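Local coordinates for YciF Bacterial Stress Response Protein (Salmonella enterica subsp. enterica serovar Typhimurium, PDB 4ERU) that is a stress-response protein of unknown function whose ferritin-like helix bundle holds two metal ions, probably in the manner of its ferritin-clan relatives, at residues 31-36 / 87-92; 12-17 / 72-77; 41-46 / 151-156; 66-71 / 130-135. One frame throughout, in Å; residues are numbered along the deposited sequence. Where two conformers were deposited one is given.

Contact 1: residues 31-36 / 87-92. With MLT (D-malate), chain C.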
loop_
_atom_site.group_PDB
_atom_site.type_symbol
_atom_site.label_atom_id
_atom_site.label_comp_id
_atom_site.label_asym_id
_atom_site.label_seq_id
_atom_site.Cartn_x
_atom_site.Cartn_y
_atom_site.Cartn_z
ATOM N N LEU A 31 -0.190 8.370 15.109
ATOM C CA LEU A 31 -1.247 9.262 14.684
ATOM C C LEU A 31 -1.313 10.555 15.500
ATOM O O LEU A 31 -1.632 11.590 14.948
ATOM C CB LEU A 31 -2.605 8.561 14.663
ATOM C CG LEU A 31 -2.823 7.710 13.371
ATOM C CD1 LEU A 31 -3.954 6.702 13.572
ATOM C CD2 LEU A 31 -3.135 8.620 12.213
ATOM N N PRO A 32 -1.005 10.505 16.810
ATOM C CA PRO A 32 -1.081 11.789 17.549
ATOM C C PRO A 32 -0.158 12.888 17.008
ATOM O O PRO A 32 -0.553 14.054 16.908
ATOM C CB PRO A 32 -0.655 11.383 18.968
ATOM C CG PRO A 32 -1.116 9.951 19.077
ATOM C CD PRO A 32 -0.697 9.388 17.726
ATOM N N LYS A 33 1.071 12.502 16.697
ATOM C CA LYS A 33 2.023 13.413 16.109
ATOM C C LYS A 33 1.566 13.918 14.745
ATOM O O LYS A 33 1.709 15.112 14.430
ATOM C CB LYS A 33 3.382 12.743 15.977
ATOM C CG LYS A 33 4.249 13.510 15.028
ATOM C CD LYS A 33 5.569 13.765 15.604
ATOM C CE LYS A 33 6.540 12.735 15.177
ATOM N NZ LYS A 33 7.778 13.528 14.984
ATOM N N LEU A 34 0.999 13.015 13.934
ATOM C CA LEU A 34 0.475 13.434 12.639
ATOM C C LEU A 34 -0.620 14.485 12.824
ATOM O O LEU A 34 -0.663 15.478 12.092
ATOM C CB LEU A 34 -0.051 12.234 11.812
ATOM C CG LEU A 34 0.957 11.132 11.502
ATOM C CD1 LEU A 34 0.401 10.031 10.562
ATOM C CD2 LEU A 34 2.268 11.718 10.924
ATOM N N ALA A 35 -1.492 14.280 13.806
ATOM C CA ALA A 35 -2.545 15.231 14.041
ATOM C C ALA A 35 -1.969 16.592 14.432
ATOM O O ALA A 35 -2.482 17.610 13.985
ATOM C CB ALA A 35 -3.545 14.723 15.113
ATOM N N ARG A 36 -0.885 16.609 15.216
ATOM C CA ARG A 36 -0.294 17.898 15.689
ATOM C C ARG A 36 0.451 18.607 14.586
ATOM O O ARG A 36 0.470 19.834 14.544
ATOM C CB ARG A 36 0.716 17.668 16.820
ATOM C CG ARG A 36 0.135 17.134 18.062
ATOM C CD ARG A 36 1.134 17.224 19.220
ATOM N NE ARG A 36 2.372 16.468 19.045
ATOM C CZ ARG A 36 2.571 15.182 19.352
ATOM N NH1 ARG A 36 1.606 14.413 19.848
ATOM N NH2 ARG A 36 3.767 14.650 19.154
ATOM N N GLU A 87 8.528 7.421 6.950
ATOM C CA GLU A 87 8.334 8.362 5.819
ATOM C C GLU A 87 7.434 9.538 6.172
ATOM O O GLU A 87 7.739 10.669 5.804
ATOM C CB GLU A 87 7.821 7.653 4.565
ATOM C CG GLU A 87 8.848 6.578 4.052
ATOM C CD GLU A 87 8.572 6.063 2.609
ATOM O OE1 GLU A 87 7.595 6.534 1.964
ATOM O OE2 GLU A 87 9.330 5.187 2.118
ATOM N N ALA A 88 6.343 9.281 6.903
ATOM C CA ALA A 88 5.480 10.371 7.363
ATOM C C ALA A 88 6.260 11.299 8.303
ATOM O O ALA A 88 6.118 12.533 8.221
ATOM C CB ALA A 88 4.230 9.833 8.046
ATOM N N ASN A 89 7.091 10.721 9.178
ATOM C CA ASN A 89 7.908 11.542 10.070
ATOM C C ASN A 89 8.970 12.348 9.343
ATOM O O ASN A 89 9.241 13.481 9.749
ATOM C CB ASN A 89 8.509 10.727 11.237
ATOM C CG ASN A 89 7.435 10.221 12.186
ATOM O OD1 ASN A 89 6.389 10.865 12.354
ATOM N ND2 ASN A 89 7.656 9.048 12.770
ATOM N N GLU A 90 9.565 11.771 8.293
ATOM C CA GLU A 90 10.534 12.493 7.461
ATOM C C GLU A 90 9.848 13.677 6.745
ATOM O O GLU A 90 10.424 14.746 6.592
ATOM C CB GLU A 90 11.217 11.566 6.436
ATOM C CG GLU A 90 12.431 12.246 5.691
ATOM C CD GLU A 90 12.908 11.515 4.392
ATOM O OE1 GLU A 90 12.180 10.609 3.900
ATOM O OE2 GLU A 90 14.010 11.861 3.855
ATOM N N VAL A 91 8.609 13.477 6.315
ATOM C CA VAL A 91 7.844 14.553 5.749
ATOM C C VAL A 91 7.771 15.729 6.726
ATOM O O VAL A 91 7.999 16.875 6.334
ATOM C CB VAL A 91 6.426 14.070 5.307
ATOM C CG1 VAL A 91 5.455 15.247 5.149
ATOM C CG2 VAL A 91 6.547 13.246 3.998
ATOM N N ILE A 92 7.456 15.452 7.986
ATOM C CA ILE A 92 7.350 16.518 8.989
ATOM C C ILE A 92 8.672 17.281 9.178
ATOM O O ILE A 92 8.678 18.514 9.209
ATOM C CB ILE A 92 6.834 15.989 10.331
ATOM C CG1 ILE A 92 5.437 15.364 10.159
ATOM C CG2 ILE A 92 6.856 17.098 11.375
ATOM C CD1 ILE A 92 5.027 14.447 11.352
HETATM C C1 MLT C . 6.604 19.419 14.447
HETATM O O1 MLT C . 7.684 19.398 13.819
HETATM O O2 MLT C . 5.589 20.020 14.034
HETATM C C2 MLT C . 6.526 18.688 15.755
HETATM O O3 MLT C . 7.591 17.735 15.831
HETATM C C3 MLT C . 5.189 17.962 15.852
HETATM C C4 MLT C . 5.036 17.372 17.233
HETATM O O4 MLT C . 5.655 16.320 17.505
HETATM O O5 MLT C . 4.295 17.956 18.050
#

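Contact 2: residues 12-17 / 72-77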
loop_
_atom_site.group_PDB
_atom_site.type_symbol
_atom_site.label_atom_id
_atom_site.label_comp_id
_atom_site.label_asym_id
_atom_site.label_seq_id
_atom_site.Cartn_x
_atom_site.Cartn_y
_atom_site.Cartn_z
ATOM N N LEU A 12 -0.447 -19.042 7.269
ATOM C CA LEU A 12 -0.333 -17.809 6.494
ATOM C C LEU A 12 -1.252 -16.785 7.099
ATOM O O LEU A 12 -0.838 -15.666 7.330
ATOM C CB LEU A 12 -0.680 -18.014 5.015
ATOM C CG LEU A 12 -0.673 -16.794 4.076
ATOM C CD1 LEU A 12 0.672 -16.047 4.114
ATOM C CD2 LEU A 12 -0.961 -17.252 2.643
ATOM N N PHE A 13 -2.491 -17.202 7.386
ATOM C CA PHE A 13 -3.484 -16.307 7.926
ATOM C C PHE A 13 -3.031 -15.771 9.292
ATOM O O PHE A 13 -3.218 -14.617 9.604
ATOM C CB PHE A 13 -4.826 -17.020 8.014
ATOM C CG PHE A 13 -5.895 -16.234 8.709
ATOM C CD1 PHE A 13 -6.742 -15.407 7.988
ATOM C CD2 PHE A 13 -6.062 -16.325 10.091
ATOM C CE1 PHE A 13 -7.739 -14.672 8.622
ATOM C CE2 PHE A 13 -7.048 -15.605 10.743
ATOM C CZ PHE A 13 -7.893 -14.755 10.009
ATOM N N ILE A 14 -2.416 -16.621 10.098
ATOM C CA ILE A 14 -1.912 -16.201 11.394
ATOM C C ILE A 14 -0.748 -15.236 11.216
ATOM O O ILE A 14 -0.650 -14.261 11.941
ATOM C CB ILE A 14 -1.484 -17.445 12.264
ATOM C CG1 ILE A 14 -2.720 -18.151 12.849
ATOM C CG2 ILE A 14 -0.445 -17.072 13.367
ATOM C CD1 ILE A 14 -2.343 -19.437 13.556
ATOM N N HIS A 15 0.138 -15.520 10.263
ATOM C CA HIS A 15 1.278 -14.645 10.012
ATOM C C HIS A 15 0.794 -13.224 9.661
ATOM O O HIS A 15 1.227 -12.232 10.264
ATOM C CB HIS A 15 2.181 -15.183 8.885
ATOM C CG HIS A 15 3.370 -14.309 8.624
ATOM N ND1 HIS A 15 3.372 -13.323 7.661
ATOM C CD2 HIS A 15 4.577 -14.236 9.241
ATOM C CE1 HIS A 15 4.533 -12.689 7.682
ATOM N NE2 HIS A 15 5.277 -13.216 8.640
ATOM N N LEU A 16 -0.124 -13.146 8.708
ATOM C CA LEU A 16 -0.605 -11.854 8.193
ATOM C C LEU A 16 -1.496 -11.167 9.202
ATOM O O LEU A 16 -1.458 -9.943 9.319
ATOM C CB LEU A 16 -1.370 -12.023 6.871
ATOM C CG LEU A 16 -0.630 -12.664 5.689
ATOM C CD1 LEU A 16 -1.612 -12.981 4.559
ATOM C CD2 LEU A 16 0.515 -11.766 5.169
ATOM N N LEU A 17 -2.313 -11.932 9.925
ATOM C CA LEU A 17 -3.101 -11.310 10.986
ATOM C C LEU A 17 -2.148 -10.678 12.006
ATOM O O LEU A 17 -2.355 -9.542 12.445
ATOM C CB LEU A 17 -4.070 -12.304 11.669
ATOM C CG LEU A 17 -5.019 -11.664 12.688
ATOM C CD1 LEU A 17 -5.945 -10.561 12.045
ATOM C CD2 LEU A 17 -5.857 -12.738 13.385
ATOM N N LYS A 72 -3.932 -17.949 17.039
ATOM C CA LYS A 72 -3.121 -17.366 18.089
ATOM C C LYS A 72 -2.143 -16.394 17.427
ATOM O O LYS A 72 -1.425 -16.797 16.513
ATOM C CB LYS A 72 -2.362 -18.466 18.846
ATOM C CG LYS A 72 -1.121 -17.971 19.647
ATOM C CD LYS A 72 -0.868 -18.836 20.911
ATOM C CE LYS A 72 0.376 -18.335 21.687
ATOM N NZ LYS A 72 1.654 -18.886 21.092
ATOM N N LEU A 73 -2.110 -15.143 17.886
ATOM C CA LEU A 73 -1.175 -14.121 17.363
ATOM C C LEU A 73 0.275 -14.343 17.771
ATOM O O LEU A 73 0.544 -14.742 18.901
ATOM C CB LEU A 73 -1.588 -12.724 17.821
ATOM C CG LEU A 73 -2.988 -12.268 17.420
ATOM C CD1 LEU A 73 -3.252 -10.877 17.941
ATOM C CD2 LEU A 73 -3.162 -12.328 15.907
ATOM N N LYS A 74 1.200 -14.079 16.852
ATOM C CA LYS A 74 2.635 -14.123 17.141
ATOM C C LYS A 74 3.127 -12.712 17.305
ATOM O O LYS A 74 2.768 -11.843 16.526
ATOM C CB LYS A 74 3.404 -14.769 15.991
ATOM C CG LYS A 74 2.835 -16.116 15.579
ATOM C CD LYS A 74 3.815 -16.960 14.768
ATOM C CE LYS A 74 3.255 -18.391 14.581
ATOM N NZ LYS A 74 4.327 -19.426 14.414
ATOM N N ARG A 75 3.959 -12.472 18.307
ATOM C CA ARG A 75 4.534 -11.142 18.492
ATOM C C ARG A 75 5.566 -10.911 17.381
ATOM O O ARG A 75 6.502 -11.696 17.220
ATOM C CB ARG A 75 5.161 -11.022 19.885
ATOM C CG ARG A 75 5.178 -9.615 20.420
ATOM C CD ARG A 75 4.965 -9.583 21.938
ATOM N NE ARG A 75 4.304 -8.338 22.353
ATOM C CZ ARG A 75 3.957 -8.027 23.604
ATOM N NH1 ARG A 75 3.359 -6.857 23.841
ATOM N NH2 ARG A 75 4.206 -8.863 24.615
HETATM N N MSE A 76 5.363 -9.868 16.579
HETATM C CA MSE A 76 6.308 -9.516 15.517
HETATM C C MSE A 76 6.168 -8.036 15.182
HETATM O O MSE A 76 5.131 -7.430 15.473
HETATM C CB MSE A 76 6.087 -10.360 14.255
HETATM C CG MSE A 76 4.686 -10.217 13.649
HETATM SE SE MSE A 76 4.416 -11.177 11.972
HETATM C CE MSE A 76 5.694 -12.638 12.266
ATOM N N LYS A 77 7.213 -7.460 14.593
ATOM C CA LYS A 77 7.170 -6.072 14.155
ATOM C C LYS A 77 6.894 -6.005 12.650
ATOM O O LYS A 77 7.647 -6.581 11.854
ATOM C CB LYS A 77 8.470 -5.324 14.514
ATOM C CG LYS A 77 8.401 -3.815 14.191
ATOM C CD LYS A 77 9.440 -3.014 14.979
ATOM C CE LYS A 77 8.906 -1.615 15.352
ATOM N NZ LYS A 77 7.733 -1.693 16.300
#

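Contact 3: residues 41-46 / 151-156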
loop_
_atom_site.group_PDB
_atom_site.type_symbol
_atom_site.label_atom_id
_atom_site.label_comp_id
_atom_site.label_asym_id
_atom_site.label_seq_id
_atom_site.Cartn_x
_atom_site.Cartn_y
_atom_site.Cartn_z
ATOM N N GLU A 41 -7.049 22.316 10.238
ATOM C CA GLU A 41 -7.929 21.731 11.243
ATOM C C GLU A 41 -8.661 20.475 10.769
ATOM O O GLU A 41 -8.700 19.478 11.490
ATOM C CB GLU A 41 -8.922 22.773 11.771
ATOM C CG GLU A 41 -8.622 23.212 13.200
ATOM C CD GLU A 41 -8.646 22.047 14.166
ATOM O OE1 GLU A 41 -9.662 21.312 14.204
ATOM O OE2 GLU A 41 -7.645 21.862 14.887
ATOM N N LYS A 42 -9.232 20.527 9.567
ATOM C CA LYS A 42 -9.914 19.371 8.988
ATOM C C LYS A 42 -9.029 18.108 8.869
ATOM O O LYS A 42 -9.496 16.993 9.135
ATOM C CB LYS A 42 -10.530 19.711 7.628
ATOM C CG LYS A 42 -11.957 20.257 7.689
ATOM C CD LYS A 42 -12.584 20.299 6.294
ATOM C CE LYS A 42 -11.930 21.368 5.404
ATOM N NZ LYS A 42 -11.717 20.893 3.994
ATOM N N LEU A 43 -7.774 18.281 8.475
ATOM C CA LEU A 43 -6.851 17.156 8.371
ATOM C C LEU A 43 -6.470 16.691 9.780
ATOM O O LEU A 43 -6.343 15.497 10.053
ATOM C CB LEU A 43 -5.600 17.534 7.574
ATOM C CG LEU A 43 -4.492 16.471 7.414
ATOM C CD1 LEU A 43 -5.023 15.124 6.880
ATOM C CD2 LEU A 43 -3.340 16.985 6.543
ATOM N N SER A 44 -6.320 17.660 10.673
ATOM C CA SER A 44 -6.042 17.380 12.064
ATOM C C SER A 44 -7.182 16.507 12.627
ATOM O O SER A 44 -6.929 15.476 13.265
ATOM C CB SER A 44 -5.906 18.692 12.817
ATOM O OG SER A 44 -5.232 18.490 14.036
ATOM N N GLN A 45 -8.430 16.893 12.350
ATOM C CA GLN A 45 -9.571 16.116 12.806
ATOM C C GLN A 45 -9.627 14.717 12.186
ATOM O O GLN A 45 -10.043 13.785 12.842
ATOM C CB GLN A 45 -10.891 16.844 12.549
ATOM C CG GLN A 45 -11.176 17.974 13.569
ATOM C CD GLN A 45 -12.226 18.996 13.076
ATOM O OE1 GLN A 45 -12.891 18.788 12.048
ATOM N NE2 GLN A 45 -12.369 20.105 13.807
ATOM N N ALA A 46 -9.221 14.587 10.924
ATOM C CA ALA A 46 -9.259 13.303 10.236
ATOM C C ALA A 46 -8.261 12.377 10.902
ATOM O O ALA A 46 -8.554 11.203 11.097
ATOM C CB ALA A 46 -8.925 13.463 8.745
ATOM N N LEU A 151 -10.791 7.249 0.976
ATOM C CA LEU A 151 -11.627 8.206 0.279
ATOM C C LEU A 151 -11.736 9.582 0.960
ATOM O O LEU A 151 -11.693 10.618 0.278
ATOM C CB LEU A 151 -13.030 7.618 0.019
ATOM C CG LEU A 151 -13.152 6.500 -1.023
ATOM C CD1 LEU A 151 -14.593 6.000 -1.071
ATOM C CD2 LEU A 151 -12.709 6.984 -2.431
ATOM N N LYS A 152 -11.914 9.606 2.277
ATOM C CA LYS A 152 -11.933 10.881 2.984
ATOM C C LYS A 152 -10.596 11.611 2.776
ATOM O O LYS A 152 -10.578 12.819 2.588
ATOM C CB LYS A 152 -12.254 10.679 4.467
ATOM C CG LYS A 152 -12.150 11.942 5.317
ATOM C CD LYS A 152 -11.897 11.619 6.814
ATOM C CE LYS A 152 -13.196 11.574 7.653
ATOM N NZ LYS A 152 -12.869 11.731 9.105
ATOM N N LEU A 153 -9.484 10.867 2.769
ATOM C CA LEU A 153 -8.162 11.484 2.590
ATOM C C LEU A 153 -8.007 12.032 1.163
ATOM O O LEU A 153 -7.410 13.065 0.984
ATOM C CB LEU A 153 -7.038 10.487 2.901
ATOM C CG LEU A 153 -6.822 10.197 4.403
ATOM C CD1 LEU A 153 -6.007 8.938 4.639
ATOM C CD2 LEU A 153 -6.176 11.397 5.146
ATOM N N THR A 154 -8.543 11.328 0.168
ATOM C CA THR A 154 -8.572 11.862 -1.198
ATOM C C THR A 154 -9.349 13.195 -1.266
ATOM O O THR A 154 -8.866 14.185 -1.855
ATOM C CB THR A 154 -9.099 10.823 -2.205
ATOM O OG1 THR A 154 -8.146 9.754 -2.317
ATOM C CG2 THR A 154 -9.326 11.434 -3.591
ATOM N N ASP A 155 -10.528 13.232 -0.638
ATOM C CA ASP A 155 -11.284 14.478 -0.496
ATOM C C ASP A 155 -10.432 15.614 0.044
ATOM O O ASP A 155 -10.394 16.701 -0.566
ATOM C CB ASP A 155 -12.535 14.288 0.376
ATOM C CG ASP A 155 -13.764 13.940 -0.455
ATOM O OD1 ASP A 155 -13.635 13.738 -1.692
ATOM O OD2 ASP A 155 -14.861 13.861 0.127
ATOM N N LEU A 156 -9.714 15.367 1.148
ATOM C CA LEU A 156 -8.784 16.371 1.680
ATOM C C LEU A 156 -7.626 16.700 0.727
ATOM O O LEU A 156 -7.248 17.867 0.622
ATOM C CB LEU A 156 -8.263 15.994 3.074
ATOM C CG LEU A 156 -9.338 15.940 4.178
ATOM C CD1 LEU A 156 -8.750 15.333 5.422
ATOM C CD2 LEU A 156 -9.915 17.304 4.487
#

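Contact 4: residues 66-71 / 130-135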
loop_
_atom_site.group_PDB
_atom_site.type_symbol
_atom_site.label_atom_id
_atom_site.label_comp_id
_atom_site.label_asym_id
_atom_site.label_seq_id
_atom_site.Cartn_x
_atom_site.Cartn_y
_atom_site.Cartn_z
ATOM N N GLU A 66 -10.319 -14.378 19.623
ATOM C CA GLU A 66 -11.205 -15.162 20.498
ATOM C C GLU A 66 -12.221 -16.051 19.754
ATOM O O GLU A 66 -12.766 -16.987 20.349
ATOM C CB GLU A 66 -11.957 -14.254 21.464
ATOM C CG GLU A 66 -11.089 -13.625 22.538
ATOM C CD GLU A 66 -11.520 -12.180 22.853
ATOM O OE1 GLU A 66 -10.670 -11.383 23.354
ATOM O OE2 GLU A 66 -12.706 -11.836 22.573
ATOM N N SER A 67 -12.464 -15.782 18.466
ATOM C CA SER A 67 -13.574 -16.435 17.741
ATOM C C SER A 67 -13.235 -17.837 17.217
ATOM O O SER A 67 -14.106 -18.558 16.746
ATOM C CB SER A 67 -14.098 -15.536 16.594
ATOM O OG SER A 67 -13.470 -15.802 15.335
ATOM N N GLU A 68 -11.964 -18.206 17.274
ATOM C CA GLU A 68 -11.501 -19.426 16.649
ATOM C C GLU A 68 -10.302 -19.899 17.436
ATOM O O GLU A 68 -9.333 -19.151 17.615
ATOM C CB GLU A 68 -11.068 -19.185 15.189
ATOM C CG GLU A 68 -12.172 -18.728 14.215
ATOM C CD GLU A 68 -13.218 -19.801 13.895
ATOM O OE1 GLU A 68 -12.926 -21.005 14.071
ATOM O OE2 GLU A 68 -14.330 -19.435 13.450
ATOM N N SER A 69 -10.355 -21.145 17.897
ATOM C CA SER A 69 -9.218 -21.710 18.596
ATOM C C SER A 69 -8.153 -21.981 17.550
ATOM O O SER A 69 -8.465 -22.197 16.361
ATOM C CB SER A 69 -9.611 -22.980 19.371
ATOM O OG SER A 69 -10.528 -23.801 18.653
ATOM N N GLY A 70 -6.894 -21.917 17.961
ATOM C CA GLY A 70 -5.822 -22.076 16.985
ATOM C C GLY A 70 -5.656 -20.884 16.035
ATOM O O GLY A 70 -4.881 -20.964 15.082
ATOM N N ILE A 71 -6.417 -19.804 16.248
ATOM C CA ILE A 71 -5.951 -18.487 15.841
ATOM C C ILE A 71 -5.255 -17.954 17.080
ATOM O O ILE A 71 -5.900 -17.619 18.065
ATOM C CB ILE A 71 -7.060 -17.507 15.433
ATOM C CG1 ILE A 71 -7.715 -17.929 14.125
ATOM C CG2 ILE A 71 -6.452 -16.088 15.270
ATOM C CD1 ILE A 71 -8.841 -17.011 13.705
ATOM N N LEU A 130 -11.101 -20.459 4.988
ATOM C CA LEU A 130 -10.912 -21.274 6.171
ATOM C C LEU A 130 -12.226 -21.563 6.918
ATOM O O LEU A 130 -12.234 -22.359 7.849
ATOM C CB LEU A 130 -9.856 -20.633 7.094
ATOM C CG LEU A 130 -8.432 -20.630 6.508
ATOM C CD1 LEU A 130 -7.502 -19.721 7.305
ATOM C CD2 LEU A 130 -7.850 -22.054 6.408
ATOM N N GLY A 131 -13.322 -20.930 6.492
ATOM C CA GLY A 131 -14.605 -21.038 7.185
ATOM C C GLY A 131 -14.657 -20.321 8.531
ATOM O O GLY A 131 -15.397 -20.748 9.437
ATOM N N TYR A 132 -13.873 -19.246 8.687
ATOM C CA TYR A 132 -13.919 -18.429 9.909
ATOM C C TYR A 132 -14.990 -17.361 9.717
ATOM O O TYR A 132 -14.686 -16.211 9.369
ATOM C CB TYR A 132 -12.572 -17.760 10.207
ATOM C CG TYR A 132 -11.399 -18.676 10.456
ATOM C CD1 TYR A 132 -11.579 -19.999 10.874
ATOM C CD2 TYR A 132 -10.105 -18.204 10.319
ATOM C CE1 TYR A 132 -10.483 -20.831 11.121
ATOM C CE2 TYR A 132 -9.008 -19.017 10.557
ATOM C CZ TYR A 132 -9.204 -20.334 10.957
ATOM O OH TYR A 132 -8.116 -21.136 11.191
ATOM N N SER A 133 -16.242 -17.745 9.942
ATOM C CA SER A 133 -17.382 -16.913 9.585
ATOM C C SER A 133 -17.401 -15.600 10.356
ATOM O O SER A 133 -17.675 -14.546 9.784
ATOM C CB SER A 133 -18.673 -17.695 9.820
ATOM O OG SER A 133 -18.687 -18.815 8.945
ATOM N N LYS A 134 -17.103 -15.670 11.647
ATOM C CA LYS A 134 -17.098 -14.474 12.470
ATOM C C LYS A 134 -15.938 -13.522 12.072
ATOM O O LYS A 134 -16.148 -12.317 11.924
ATOM C CB LYS A 134 -17.084 -14.847 13.956
ATOM C CG LYS A 134 -17.309 -13.679 14.946
ATOM C CD LYS A 134 -18.565 -12.789 14.660
ATOM C CE LYS A 134 -19.899 -13.413 15.176
ATOM N NZ LYS A 134 -20.857 -12.416 15.808
ATOM N N ALA A 135 -14.737 -14.065 11.875
ATOM C CA ALA A 135 -13.616 -13.262 11.398
ATOM C C ALA A 135 -14.007 -12.560 10.084
ATOM O O ALA A 135 -13.846 -11.345 9.967
ATOM C CB ALA A 135 -12.357 -14.128 11.224
HETATM O O HOH W 1 -14.417 -16.688 13.100
HETATM O O HOH W 2 -15.613 -22.053 11.997
#

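Contact 1: residues 31-36 / 87-92
I92 reaches between K33 and L34 with the end of its side chain, and these apolar contacts join helix 9-37 to helix 79-93. CD1 of I92 lies 3.9 Å from CD2 of L34, the two side chains crossing at about a right angle. The same L34 methyl also meets A88 one turn earlier, CD2 to CB 4.0 Å. K33 supplies aliphatic carbon instead of charge here: its CG, anti to the backbone N (chi1 164°), rests on CD1 of I92. Farther along, where the chain bends, CE of K33 comes within 3.4 Å of OD1 of N89.

Both helices belong to the ferritin-like bundle, and they run roughly parallel at this point, their local axes 28° apart and 10.9 Å from each other. At that spacing the side chains meet mainly through their ends. Helix 99-130 packs against helix 79-93, taking A88 on A108 and V91 on A104 and L105, while M4 of the second subunit touches V91 and E90.

The polar part of the site belongs to the bound D-malate. R36 holds one carboxylate with two nearly straight bonds: NE donates to O5 of malate at 2.6 Å (172°) and NH2 donates to O4 of malate at 3.0 Å. O4 lies in the plane of the guanidinium, at its edge, and CA of K33 lies over one face, toward its rim. CD of K33 touches the same carboxylate, CD to O4 of malate 3.2 Å, whereas CG2 of I92 approaches O1 of the other carboxylate. R101 completes the pocket.

Contact 2: residues 12-17 / 72-77
M76, a selenomethionine, reaches from the 72-77 loop to H15 on helix 9-37. From CB, CG is placed between the backbone N and the carbonyl carbon (chi1 60°), and from there the chain runs on to selenium. SE sits over one face of the imidazole, 4.3 Å from the centroid of the H15 ring and 27° off its normal, a Met-aromatic contact; the backbone O of H15 is also near it, 3.8 Å from SE. The terminal CE then turns to the CD2 and NE2 side of the ring, 3.6 Å from CD2 of H15. The two side chains cross at about a right angle.

From helix 9-37, I14 presses CG2 against the loop backbone, 3.3 Å from O of K72. CG of K74 touches the same methyl, its side chain running crosswise to that of I14. L73 brings CD2 to 3.7 Å from CD2 of L17.

The loop joins helix 41-66 to helix 79-93 and lies across helix 9-37, with S18 OG hydrogen-bonded to N of K74. L17 also packs on I61 and I64 of helix 41-66, F13 of the same turn packs on helix 99-130, and L16 meets K111 of the second subunit.

Contact 3: residues 41-46 / 151-156
L156 points its CB at the opposite helix and splits its two methyls between different neighbours. CG is anti to the carbonyl carbon (chi1 -64°), and beyond it CD1 enters the angle between L43 and A46 while CD2 turns to K42. CD1 lies 3.8 Å from CB of A46, 4.0 Å from CA of L43 and equally far from CD1 of L43, touching backbone and side chain of the same residue. The L43 and L156 side chains are set obliquely to each other. On the outer flank CD2 of L156 is 4.0 Å from CB of K42, whose chain is bent at chi3 and chi4, and whose NZ also lies near that methyl.

These are neighbouring helices of the ferritin-like bundle, helix 41-66 and helix 133-159, nearly antiparallel where they meet: the N-to-C directions of their local axes are 167° apart, and the axes pass 10.9 Å from each other. The small A46 is aimed at the other helix, and from the side of K152 it receives aliphatic carbon, CD of K152 to CB of A46 4.0 Å. K152 leaves its helix with CG anti to the backbone N (chi1 174°).

L153 approaches L43 from the inner side, its CD2 4.3 Å from CD1 of L43, a looser touch than those made by L156. Both leucines also pack on helix 99-130, L43 on D102 and I106, and L153 on Q110 and E113, the last of which binds a magnesium ion.

Contact 4: residues 66-71 / 130-135
OE2 of E68 takes hydrogen bonds from two waters, one leading to the start of helix 133-159 and one to the turn just before it, at G131. The first donates to OE2 of E68 at 2.8 Å, accepts from N of A135 at 2.9 Å, and is hydrogen-bonded to OG of S67 at 2.6 Å. The second is longer to OE2 of E68, 3.3 Å, and also donates to O of G131. S67 OG has a further partner in I64 O, at the end of helix 41-66.

The stem of the same glutamate lies on the Y132 ring. CG of E68 stands over one face, 4.0 Å from the ring centroid and 28° off the normal, a CH-pi contact; the bend at chi2 (-69°) brings CD over the rim, 3.4 Å from CD1 of Y132. The carboxylate and ring planes are 25° apart. I71, closing the type II turn from E68, meets CE2 of Y132 with CD1 at 3.7 Å, and L130 CB sits over the ring centre. F13 makes an edge-to-face stack with the ring.

The first water is itself held by N of A135, so the helix start probably stabilises the E68 charge indirectly.

Contacts 1 and 3 lie toward one end of the bundle and contacts 2 and 4 toward the other. Contacts 1 and 3 have centres 14 Å apart and meet where O of A35 and OG of S44 form a probable hydrogen bond, 2.9 Å. At the far end 2 and 4 are also 14 Å apart between centres and share packing, I14 CD1 to G70 O 3.3 Å. Helix 9-37 carries contacts 1 and 2, with centres 27 Å apart. The malate belongs to contact 1, about 12 Å from the L43 side chain of contact 3. The L153 side chain of contact 3 is about 7 Å from a magnesium ion and that of L34 about 10 Å from one.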